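Local coordinates for designed helical repeat protein (Synthetic construct, PDB 5CWF) that is a de novo designed helical repeat protein with no known natural function, made of repeated helices packed side by side, at residues 53-56 and 57-61; 143-146 and 147-151; 160-163 and 164-168. All coordinates share one frame; numbering follows the deposited sequence.

Contact 1 of 3, residues 53-56 and 57-61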
loop_
_atom_site.group_PDB
_atom_site.type_symbol
_atom_site.label_atom_id
_atom_site.label_comp_id
_atom_site.label_asym_id
_atom_site.label_seq_id
_atom_site.Cartn_x
_atom_site.Cartn_y
_atom_site.Cartn_z
ATOM N N VAL A 53 8.248 -2.002 6.076
ATOM C CA VAL A 53 7.069 -1.932 5.227
ATOM C C VAL A 53 5.985 -1.088 5.888
ATOM O O VAL A 53 5.377 -0.232 5.239
ATOM C CB VAL A 53 6.516 -3.346 4.911
ATOM C CG1 VAL A 53 5.228 -3.281 4.079
ATOM C CG2 VAL A 53 7.570 -4.178 4.215
ATOM N N MET A 54 5.762 -1.301 7.187
ATOM C CA MET A 54 4.694 -0.585 7.868
ATOM C C MET A 54 4.959 0.918 7.900
ATOM O O MET A 54 4.025 1.709 7.762
ATOM C CB MET A 54 4.513 -1.084 9.300
ATOM C CG MET A 54 4.027 -2.516 9.442
ATOM S SD MET A 54 2.544 -2.891 8.494
ATOM C CE MET A 54 3.252 -3.800 7.124
ATOM N N LEU A 55 6.218 1.321 8.070
ATOM C CA LEU A 55 6.533 2.755 8.080
ATOM C C LEU A 55 6.266 3.383 6.735
ATOM O O LEU A 55 5.680 4.476 6.646
ATOM C CB LEU A 55 7.979 2.983 8.508
ATOM C CG LEU A 55 8.434 4.441 8.644
ATOM C CD1 LEU A 55 7.610 5.167 9.705
ATOM C CD2 LEU A 55 9.925 4.514 8.988
ATOM N N ALA A 56 6.682 2.702 5.675
ATOM C CA ALA A 56 6.451 3.223 4.335
ATOM C C ALA A 56 4.945 3.371 4.086
ATOM O O ALA A 56 4.498 4.385 3.559
ATOM C CB ALA A 56 7.093 2.311 3.282
ATOM N N LEU A 57 4.158 2.375 4.473
ATOM C CA LEU A 57 2.701 2.434 4.258
ATOM C C LEU A 57 2.025 3.560 5.035
ATOM O O LEU A 57 1.189 4.288 4.485
ATOM C CB LEU A 57 2.049 1.108 4.654
ATOM C CG LEU A 57 2.374 -0.087 3.742
ATOM C CD1 LEU A 57 1.674 -1.349 4.222
ATOM C CD2 LEU A 57 1.959 0.241 2.293
ATOM N N ALA A 58 2.408 3.708 6.295
ATOM C CA ALA A 58 1.872 4.757 7.140
ATOM C C ALA A 58 2.154 6.120 6.523
ATOM O O ALA A 58 1.260 6.955 6.428
ATOM C CB ALA A 58 2.472 4.657 8.539
ATOM N N LYS A 59 3.382 6.342 6.068
ATOM C CA LYS A 59 3.710 7.616 5.403
ATOM C C LYS A 59 2.940 7.816 4.118
ATOM O O LYS A 59 2.584 8.952 3.777
ATOM C CB LYS A 59 5.191 7.711 5.079
ATOM C CG LYS A 59 6.103 7.860 6.267
ATOM C CD LYS A 59 7.533 7.723 5.794
ATOM C CE LYS A 59 8.545 7.980 6.878
ATOM N NZ LYS A 59 9.907 7.724 6.320
ATOM N N ALA A 60 2.682 6.730 3.389
ATOM C CA ALA A 60 1.991 6.853 2.105
ATOM C C ALA A 60 0.552 7.299 2.315
ATOM O O ALA A 60 0.041 8.154 1.588
ATOM C CB ALA A 60 2.020 5.563 1.355
ATOM N N VAL A 61 -0.094 6.731 3.321
ATOM C CA VAL A 61 -1.476 7.085 3.612
ATOM C C VAL A 61 -1.558 8.550 4.038
ATOM O O VAL A 61 -2.426 9.297 3.585
ATOM C CB VAL A 61 -2.056 6.164 4.728
ATOM C CG1 VAL A 61 -3.467 6.602 5.170
ATOM C CG2 VAL A 61 -2.107 4.753 4.228
#

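Contact 2 of 3, residues 143-146 and 147-151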
loop_
_atom_site.group_PDB
_atom_site.type_symbol
_atom_site.label_atom_id
_atom_site.label_comp_id
_atom_site.label_asym_id
_atom_site.label_seq_id
_atom_site.Cartn_x
_atom_site.Cartn_y
_atom_site.Cartn_z
ATOM N N LYS A 143 7.129 -14.284 -9.045
ATOM C CA LYS A 143 6.495 -13.630 -10.184
ATOM C C LYS A 143 5.962 -12.254 -9.802
ATOM O O LYS A 143 6.121 -11.270 -10.526
ATOM C CB LYS A 143 5.344 -14.494 -10.692
ATOM C CG LYS A 143 5.752 -15.854 -11.195
ATOM C CD LYS A 143 4.521 -16.708 -11.455
ATOM C CE LYS A 143 4.872 -18.011 -12.145
ATOM N NZ LYS A 143 3.660 -18.848 -12.351
ATOM N N MET A 144 5.318 -12.176 -8.647
ATOM C CA MET A 144 4.710 -10.904 -8.253
ATOM C C MET A 144 5.791 -9.900 -7.837
ATOM O O MET A 144 5.579 -8.683 -7.934
ATOM C CB MET A 144 3.679 -11.128 -7.140
ATOM C CG MET A 144 2.463 -11.946 -7.611
ATOM S SD MET A 144 1.576 -11.080 -8.936
ATOM C CE MET A 144 2.242 -11.908 -10.387
ATOM N N LEU A 145 6.958 -10.385 -7.424
ATOM C CA LEU A 145 8.055 -9.476 -7.062
ATOM C C LEU A 145 8.536 -8.713 -8.290
ATOM O O LEU A 145 8.808 -7.510 -8.234
ATOM C CB LEU A 145 9.223 -10.243 -6.399
ATOM C CG LEU A 145 10.452 -9.395 -6.041
ATOM C CD1 LEU A 145 10.053 -8.179 -5.197
ATOM C CD2 LEU A 145 11.538 -10.221 -5.300
ATOM N N GLU A 146 8.629 -9.403 -9.412
ATOM C CA GLU A 146 9.040 -8.743 -10.650
ATOM C C GLU A 146 8.025 -7.681 -11.088
ATOM O O GLU A 146 8.395 -6.582 -11.559
ATOM C CB GLU A 146 9.263 -9.812 -11.716
ATOM C CG GLU A 146 10.425 -10.764 -11.325
ATOM C CD GLU A 146 11.695 -10.009 -10.847
ATOM O OE1 GLU A 146 12.327 -9.323 -11.691
ATOM O OE2 GLU A 146 12.062 -10.090 -9.639
ATOM N N LEU A 147 6.748 -7.976 -10.906
ATOM C CA LEU A 147 5.717 -6.992 -11.232
ATOM C C LEU A 147 5.725 -5.806 -10.268
ATOM O O LEU A 147 5.554 -4.672 -10.687
ATOM C CB LEU A 147 4.345 -7.634 -11.236
ATOM C CG LEU A 147 4.069 -8.662 -12.326
ATOM C CD1 LEU A 147 2.596 -9.031 -12.261
ATOM C CD2 LEU A 147 4.412 -8.127 -13.710
ATOM N N ALA A 148 5.953 -6.075 -8.989
ATOM C CA ALA A 148 6.016 -5.031 -7.971
ATOM C C ALA A 148 7.182 -4.083 -8.208
ATOM O O ALA A 148 7.081 -2.880 -7.986
ATOM C CB ALA A 148 6.116 -5.679 -6.573
ATOM N N LYS A 149 8.299 -4.640 -8.665
ATOM C CA LYS A 149 9.462 -3.837 -9.015
ATOM C C LYS A 149 9.103 -2.902 -10.168
ATOM O O LYS A 149 9.556 -1.754 -10.233
ATOM C CB LYS A 149 10.636 -4.728 -9.438
ATOM C CG LYS A 149 11.322 -5.529 -8.330
ATOM C CD LYS A 149 11.552 -4.740 -7.060
ATOM C CE LYS A 149 12.425 -5.538 -6.094
ATOM N NZ LYS A 149 12.242 -5.150 -4.668
ATOM N N ARG A 150 8.283 -3.393 -11.091
ATOM C CA ARG A 150 7.865 -2.563 -12.233
ATOM C C ARG A 150 6.876 -1.470 -11.820
ATOM O O ARG A 150 6.902 -0.373 -12.378
ATOM C CB ARG A 150 7.261 -3.443 -13.320
ATOM C CG ARG A 150 8.302 -4.319 -13.974
ATOM C CD ARG A 150 7.711 -5.292 -14.976
ATOM N NE ARG A 150 6.918 -4.618 -16.001
ATOM C CZ ARG A 150 5.897 -5.179 -16.644
ATOM N NH1 ARG A 150 5.571 -6.442 -16.408
ATOM N NH2 ARG A 150 5.220 -4.487 -17.551
ATOM N N VAL A 151 6.045 -1.750 -10.822
ATOM C CA VAL A 151 5.121 -0.748 -10.295
ATOM C C VAL A 151 5.914 0.399 -9.669
ATOM O O VAL A 151 5.623 1.580 -9.902
ATOM C CB VAL A 151 4.169 -1.359 -9.238
ATOM C CG1 VAL A 151 3.304 -0.269 -8.586
ATOM C CG2 VAL A 151 3.274 -2.397 -9.874
#

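Contact 3 of 3, residues 160-163 and 164-168. With CA (calcium ion), chain J.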
loop_
_atom_site.group_PDB
_atom_site.type_symbol
_atom_site.label_atom_id
_atom_site.label_comp_id
_atom_site.label_asym_id
_atom_site.label_seq_id
_atom_site.Cartn_x
_atom_site.Cartn_y
_atom_site.Cartn_z
ATOM N N ASP A 160 1.317 6.484 -15.574
ATOM C CA ASP A 160 0.022 5.873 -15.244
ATOM C C ASP A 160 -0.359 4.796 -16.256
ATOM O O ASP A 160 -0.991 3.807 -15.901
ATOM C CB ASP A 160 -1.103 6.938 -15.154
ATOM C CG ASP A 160 -1.199 7.864 -16.388
ATOM O OD1 ASP A 160 -0.181 8.438 -16.817
ATOM O OD2 ASP A 160 -2.318 8.051 -16.914
ATOM N N GLU A 161 0.053 4.968 -17.511
ATOM C CA GLU A 161 -0.267 3.993 -18.547
ATOM C C GLU A 161 0.406 2.645 -18.234
ATOM O O GLU A 161 -0.206 1.573 -18.326
ATOM C CB GLU A 161 0.146 4.532 -19.931
ATOM C CG GLU A 161 -0.725 5.707 -20.444
ATOM C CD GLU A 161 -0.314 7.096 -19.916
ATOM O OE1 GLU A 161 0.788 7.223 -19.331
ATOM O OE2 GLU A 161 -1.093 8.073 -20.113
ATOM N N THR A 162 1.672 2.696 -17.848
ATOM C CA THR A 162 2.398 1.474 -17.505
ATOM C C THR A 162 1.834 0.844 -16.226
ATOM O O THR A 162 1.725 -0.373 -16.128
ATOM C CB THR A 162 3.906 1.771 -17.366
ATOM O OG1 THR A 162 4.397 2.223 -18.631
ATOM C CG2 THR A 162 4.683 0.535 -16.951
ATOM N N ALA A 163 1.431 1.667 -15.266
ATOM C CA ALA A 163 0.808 1.115 -14.058
ATOM C C ALA A 163 -0.435 0.280 -14.415
ATOM O O ALA A 163 -0.616 -0.841 -13.916
ATOM C CB ALA A 163 0.446 2.232 -13.099
ATOM N N ARG A 164 -1.269 0.796 -15.310
ATOM C CA ARG A 164 -2.482 0.073 -15.699
ATOM C C ARG A 164 -2.148 -1.250 -16.388
ATOM O O ARG A 164 -2.829 -2.243 -16.181
ATOM C CB ARG A 164 -3.375 0.942 -16.601
ATOM C CG ARG A 164 -4.144 2.008 -15.816
ATOM C CD ARG A 164 -5.225 2.714 -16.678
ATOM N NE ARG A 164 -4.671 3.542 -17.737
ATOM C CZ ARG A 164 -4.414 4.847 -17.650
ATOM N NH1 ARG A 164 -4.710 5.552 -16.565
ATOM N NH2 ARG A 164 -3.894 5.458 -18.686
ATOM N N GLU A 165 -1.101 -1.262 -17.209
ATOM C CA GLU A 165 -0.680 -2.499 -17.865
ATOM C C GLU A 165 -0.217 -3.544 -16.861
ATOM O O GLU A 165 -0.510 -4.734 -17.010
ATOM C CB GLU A 165 0.432 -2.227 -18.880
ATOM C CG GLU A 165 0.957 -3.488 -19.536
ATOM C CD GLU A 165 -0.148 -4.299 -20.197
ATOM O OE1 GLU A 165 -1.037 -3.696 -20.840
ATOM O OE2 GLU A 165 -0.135 -5.540 -20.053
ATOM N N ILE A 166 0.510 -3.114 -15.838
ATOM C CA ILE A 166 0.977 -4.064 -14.824
ATOM C C ILE A 166 -0.232 -4.635 -14.077
ATOM O O ILE A 166 -0.260 -5.808 -13.766
ATOM C CB ILE A 166 1.959 -3.419 -13.831
ATOM C CG1 ILE A 166 3.257 -3.008 -14.533
ATOM C CG2 ILE A 166 2.296 -4.378 -12.696
ATOM C CD1 ILE A 166 4.040 -1.955 -13.775
ATOM N N ALA A 167 -1.239 -3.813 -13.814
ATOM C CA ALA A 167 -2.435 -4.292 -13.120
ATOM C C ALA A 167 -3.143 -5.375 -13.918
ATOM O O ALA A 167 -3.605 -6.376 -13.341
ATOM C CB ALA A 167 -3.399 -3.134 -12.836
ATOM N N ARG A 168 -3.245 -5.175 -15.231
ATOM C CA ARG A 168 -3.849 -6.184 -16.106
ATOM C C ARG A 168 -3.032 -7.476 -16.144
ATOM O O ARG A 168 -3.594 -8.564 -16.120
ATOM C CB ARG A 168 -4.026 -5.670 -17.539
ATOM C CG ARG A 168 -5.105 -4.592 -17.723
ATOM C CD ARG A 168 -5.215 -4.144 -19.189
ATOM N NE ARG A 168 -4.028 -3.451 -19.682
ATOM C CZ ARG A 168 -3.945 -2.140 -19.908
ATOM N NH1 ARG A 168 -4.987 -1.339 -19.702
ATOM N NH2 ARG A 168 -2.809 -1.628 -20.361
HETATM CA CA CA J . 0.381 9.730 -18.711
HETATM O O HOH W 1 -1.934 1.107 -20.413
HETATM O O HOH W 2 2.595 9.388 -17.965
#

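Contact 1 of 3, residues 53-56 and 57-61
The carbonyl oxygen of Leu55 accepts the amide N of Lys59 at 3.0 Å, with an N-H...O angle of 169°. With Leu57 to Val53, Ala58 to Met54 and Ala60 to Ala56 it makes four successive i to i+4 bonds of a continuous alpha-helix; the last is the most bent, at 142°. The side chains meet about one turn apart. Leu57 has CG beside its backbone N (chi1 -69°), which carries the branch back over the preceding turn: CD1 touches Val53 CG1 at 4.0 Å, the two side chains running side by side in the same direction. The same CD1 meets Met54 CE at 4.1 Å; there the chains cross at a slant, the methionine being bent at chi2 and chi3. On another face, the extended Lys59 passes across Leu55, with CE 4.0 Å from the leucine CG. NZ ends beside Leu55 CD2, with a long, weak ion pair to Glu4 of helix 3-21. Helix 48-67 is sandwiched here in the designed repeat array: Ala58 and Leu55 face helix 3-21, Ala56 and Ala60 face helix 93-111, Met54 packs on helices 25-44 and 70-89, and Leu57 on helices 70-89 and 93-111.

Contact 2 of 3, residues 143-146 and 147-151
Met144 and Leu147 make the tightest side-chain meeting of this turn: the methyl CE of Met144 lies 3.5 Å from CD1 of Leu147, closer than carbon atoms usually pack. The sulfur SD reaches the same CD1 at 4.0 Å, so the end of the thioether lies alongside one branch of the leucine. Bends at chi2 (-62°) and chi3 bring the methyl back toward the helix, although the methionine sets out away from residues 147-151. A second pair, Leu145 and Lys149, also runs side by side, but Lys149 is modelled in two conformations, so this contact is tentative. In the conformer described, CD1 of the leucine touches CE of the lysine at 3.7 Å, with NZ at a similar distance, and a bend at chi2 (-43°) brings the lysine chain alongside the leucine.

The i to i+4 backbone bonds set the helical spacing that brings Met144 to Leu147 and Leu145 to Lys149. The amide N of Ala148 bonds to Met144 O at 2.8 Å and that of Lys149 to Leu145 O at 2.9 Å, whereas Leu147 N reaches Lys143 O only weakly, at 3.4 Å. Arg150 N to Glu146 O is longer than the middle two, at 3.2 Å, and bent to 144°. The aliphatic CG of Arg150 rests against that same Glu146 oxygen, while its guanidinium NH1 is hydrogen-bonded to Gln169 on the next helix.

Helix 138-156 sits between neighbours in the repeat array: Leu147 and Arg150 lean on helix 160-176, Leu145 and Ala148 on helix 93-111, and Met144 on Ile128 and Leu132 of helix 115-134.

Contact 3 of 3, residues 160-163 and 164-168
Asp160 and Arg164 join across one helical turn by a long salt bridge, NH1 standing 3.5 Å from OD2 with a weak, bent hydrogen bond of 136°. The two side chains run the same way, but the carboxylate and guanidinium planes are 85° apart, so this is not a flat, two-pronged pairing. One face of the guanidinium lies over the backbone oxygen of Asp160, and its NH2 comes alongside CG of Glu161. NH1 also has weak, long ion pairs with Glu116 and Glu120 of helix 115-134.

Calcium takes OD1 of Asp160, at 2.4 Å, and both carboxylate oxygens of Glu161, OE1 and OE2, each at 2.6 Å; a water is a further ligand. With CG of Asp160 between the backbone N and the carbonyl carbon (chi1 52°), the carboxylate is set so that OD1 meets calcium while OD2 faces Arg164.

Backbone bonds then carry the helix on, from Arg164 N to Asp160 O through Ala167 N to Ala163 O. Further along, NE and NH2 of Arg168 hold Glu165 OE1 side-on, the shorter bond from NH2 at 2.8 Å; Glu165 has two modelled conformers, and this grip, which belongs to one of them, is tentative. A water links that NH2 to Glu161 O, which also accepts Glu165 N. Apolar contact is slight: Thr162 CG2 meets Ile166 CD1 at 4.1 Å, the two side chains crossing.

The aspartate is divided between two cations, OD1 binding calcium and OD2 making a weak salt bridge. Calcium and the guanidinium would together be expected to neutralise in part the two acidic groups, which stand at the first turn of helix 160-176.

How the contacts relate
Each contact is local, within a single helix: 48-67, 138-156 and 160-176, but they sample different depths of the array. The centre of contact 1 is buried, about 7 Å from the chain centre, and its side-chain contacts are chiefly aliphatic. The centres of contacts 2 and 3 lie about 14 and 16 Å out and are partly buried; contact 2 mixes an apolar side with charged chains, whereas contact 3 is dominated by charged side chains and a calcium ion. Contacts 2 and 3 touch: CD1 of Ile166 packs 3.5 Å from the carbonyl carbon of Arg150, joining successive helices. Contact 1 touches neither, but helix 93-111 packs against both contact 1 and contact 2.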